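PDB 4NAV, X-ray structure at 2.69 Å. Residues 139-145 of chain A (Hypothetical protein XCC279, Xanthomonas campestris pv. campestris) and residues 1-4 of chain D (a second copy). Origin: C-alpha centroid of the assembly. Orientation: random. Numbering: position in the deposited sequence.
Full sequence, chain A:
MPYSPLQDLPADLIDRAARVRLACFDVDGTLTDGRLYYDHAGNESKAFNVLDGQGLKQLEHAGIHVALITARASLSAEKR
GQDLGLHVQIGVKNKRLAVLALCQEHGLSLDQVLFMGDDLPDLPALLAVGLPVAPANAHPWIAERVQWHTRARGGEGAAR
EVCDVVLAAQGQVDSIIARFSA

Chain A 139-145: HPWIAER
Chain D 1-4: MPYS

A very short hydrogen bond ties the two copies together: the backbone N of D:Tyr3 donates to OE2 of A:Glu144 at 2.4 Å, with an N-H...O angle of 161°, nearly straight but closer than such bonds usually run. The same carboxylate oxygen is crowded by its surroundings, lying 3.1 Å from CA of D:Pro2 and 3.3 Å from CB of D:Tyr3. A:Glu144 reaches this position with its CA-to-CB bond toward chain D, chi1 at -94° between wells, chi2 t (-174°) and chi3 -27°. Its other oxygen, OE1, is held within chain A by a salt bridge to NH2 of A:Arg145 at 2.7 Å, so the carboxylate links a neighbouring guanidinium to the amide of the second copy.

A:Arg145 (chi1 -96°, chi2 159°, chi3 -89°, chi4 -108°) folds back over the preceding turn, where its NE donates to O of A:Trp141 at 2.8 Å and 177°; NH2 adds a weak bond to the same O at 3.4 Å.

Chain A presents a short helix that includes residues 140-143, with A:His139 at the N-cap position. The N atoms of A:Ile142 and A:Ala143 each lie 2.9 Å from O of A:His139, and N of A:Glu144 lies 2.9 Å from O of A:Pro140. Phi/psi values are -54/137 at A:His139, -53/-35 at A:Pro140, -59/-28 at A:Trp141, -89/-50 at A:Ile142 and -45/-51 at A:Ala143; A:Glu144 has -56/-26 and A:Arg145 -107/3.

Chain D is extended, without regular helix or strand: D:Pro2 has phi/psi -57/134, D:Tyr3 -62/131 and D:Ser4 -136/121. Across the contact the nearest CA atoms are those of A:Pro140 and D:Tyr3, 6.7 Å apart.

The CA-to-CB bond of D:Tyr3, the residue most covered here, is directed toward chain A, with chi1 t (164°) and chi2 77°. A:Pro140, its ring puckered C-gamma exo, also has its CA-to-CB bond directed toward the partner and places CB over one face of the tyrosine ring, 3.5 Å from the centroid and 11° off the normal, a CH-pi contact; CB is also 3.5 Å from CG of D:Tyr3.

A:Trp141 (chi1 m, -70°; chi2 -33°) starts sideways, but its indole end comes nearer. Its five-membered ring and the D:Tyr3 ring form an offset edge-to-face pair, centroids 5.4 Å apart and planes at 75°, with NE1 of A:Trp141 3.7 Å from CD2 of D:Tyr3. The tyrosine thus offers a face to the proline and an edge to the tryptophan. The CA-to-CB bonds of D:Met1 (all chi t) and D:Ser4 (chi1 t) are directed away.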

# COMPACT_ATOMS: atom_id res chain seq x y z
N HIS A 139 -9.12 8.89 13.69
CA HIS A 139 -10.17 9.88 13.46
C HIS A 139 -10.03 11.07 14.40
O HIS A 139 -9.76 10.89 15.57
CB HIS A 139 -11.56 9.26 13.66
CG HIS A 139 -12.67 10.14 13.18
ND1 HIS A 139 -13.11 10.12 11.87
CD2 HIS A 139 -13.39 11.11 13.79
CE1 HIS A 139 -14.04 11.04 11.70
NE2 HIS A 139 -14.22 11.66 12.85
N PRO A 140 -10.21 12.30 13.90
CA PRO A 140 -10.07 13.49 14.76
C PRO A 140 -10.91 13.48 16.04
O PRO A 140 -10.46 14.00 17.07
CB PRO A 140 -10.52 14.65 13.86
CG PRO A 140 -10.37 14.15 12.48
CD PRO A 140 -10.54 12.66 12.51
N TRP A 141 -12.11 12.91 15.99
CA TRP A 141 -12.90 12.79 17.21
C TRP A 141 -12.23 11.99 18.33
O TRP A 141 -12.50 12.25 19.49
CB TRP A 141 -14.28 12.21 16.95
CG TRP A 141 -15.16 13.12 16.23
CD1 TRP A 141 -15.18 14.50 16.31
CD2 TRP A 141 -16.17 12.76 15.31
NE1 TRP A 141 -16.14 15.00 15.47
CE2 TRP A 141 -16.77 13.96 14.84
CE3 TRP A 141 -16.64 11.54 14.83
CZ2 TRP A 141 -17.79 13.97 13.93
CZ3 TRP A 141 -17.68 11.55 13.89
CH2 TRP A 141 -18.24 12.76 13.46
N ILE A 142 -11.36 11.06 17.95
CA ILE A 142 -10.59 10.26 18.90
C ILE A 142 -9.29 10.98 19.23
O ILE A 142 -8.93 11.11 20.42
CB ILE A 142 -10.31 8.85 18.32
CG1 ILE A 142 -11.45 7.88 18.66
CG2 ILE A 142 -9.02 8.25 18.90
CD1 ILE A 142 -12.83 8.36 18.25
N ALA A 143 -8.57 11.41 18.20
CA ALA A 143 -7.34 12.20 18.39
C ALA A 143 -7.53 13.32 19.44
O ALA A 143 -6.75 13.44 20.36
CB ALA A 143 -6.92 12.81 17.05
N GLU A 144 -8.59 14.11 19.27
CA GLU A 144 -8.96 15.20 20.17
C GLU A 144 -9.12 14.81 21.60
O GLU A 144 -9.08 15.67 22.48
CB GLU A 144 -10.35 15.67 19.81
CG GLU A 144 -10.49 16.83 18.87
CD GLU A 144 -11.96 17.20 18.78
OE1 GLU A 144 -12.81 16.33 19.00
OE2 GLU A 144 -12.26 18.35 18.51
N ARG A 145 -9.46 13.54 21.82
CA ARG A 145 -9.84 13.08 23.15
C ARG A 145 -8.75 12.23 23.81
O ARG A 145 -8.93 11.75 24.92
CB ARG A 145 -11.21 12.37 23.08
CG ARG A 145 -12.37 13.30 23.43
CD ARG A 145 -13.74 12.84 22.93
NE ARG A 145 -13.93 13.37 21.59
CZ ARG A 145 -14.76 14.37 21.24
NH1 ARG A 145 -15.53 14.98 22.12
NH2 ARG A 145 -14.78 14.74 19.98
N MET D 1 -9.26 23.66 20.67
CA MET D 1 -10.23 24.08 19.59
C MET D 1 -10.91 22.87 18.90
O MET D 1 -10.28 22.17 18.08
CB MET D 1 -9.51 24.95 18.55
CG MET D 1 -10.41 25.36 17.38
SD MET D 1 -9.64 26.62 16.34
CE MET D 1 -10.95 26.93 15.18
N PRO D 2 -12.20 22.63 19.19
CA PRO D 2 -12.87 21.40 18.72
C PRO D 2 -12.84 21.21 17.20
O PRO D 2 -13.11 22.13 16.45
CB PRO D 2 -14.33 21.57 19.18
CG PRO D 2 -14.35 22.71 20.13
CD PRO D 2 -13.13 23.55 19.88
N TYR D 3 -12.51 20.01 16.76
CA TYR D 3 -12.54 19.65 15.36
C TYR D 3 -13.96 19.77 14.81
O TYR D 3 -14.90 19.29 15.43
CB TYR D 3 -12.05 18.23 15.17
CG TYR D 3 -12.40 17.65 13.85
CD1 TYR D 3 -11.69 18.00 12.70
CD2 TYR D 3 -13.45 16.75 13.73
CE1 TYR D 3 -12.01 17.44 11.46
CE2 TYR D 3 -13.80 16.20 12.50
CZ TYR D 3 -13.07 16.55 11.38
OH TYR D 3 -13.45 15.99 10.21
N SER D 4 -14.11 20.44 13.68
CA SER D 4 -15.41 20.54 13.05
C SER D 4 -15.26 20.30 11.59
O SER D 4 -14.59 21.06 10.92
CB SER D 4 -16.07 21.92 13.23
OG SER D 4 -17.37 21.89 12.58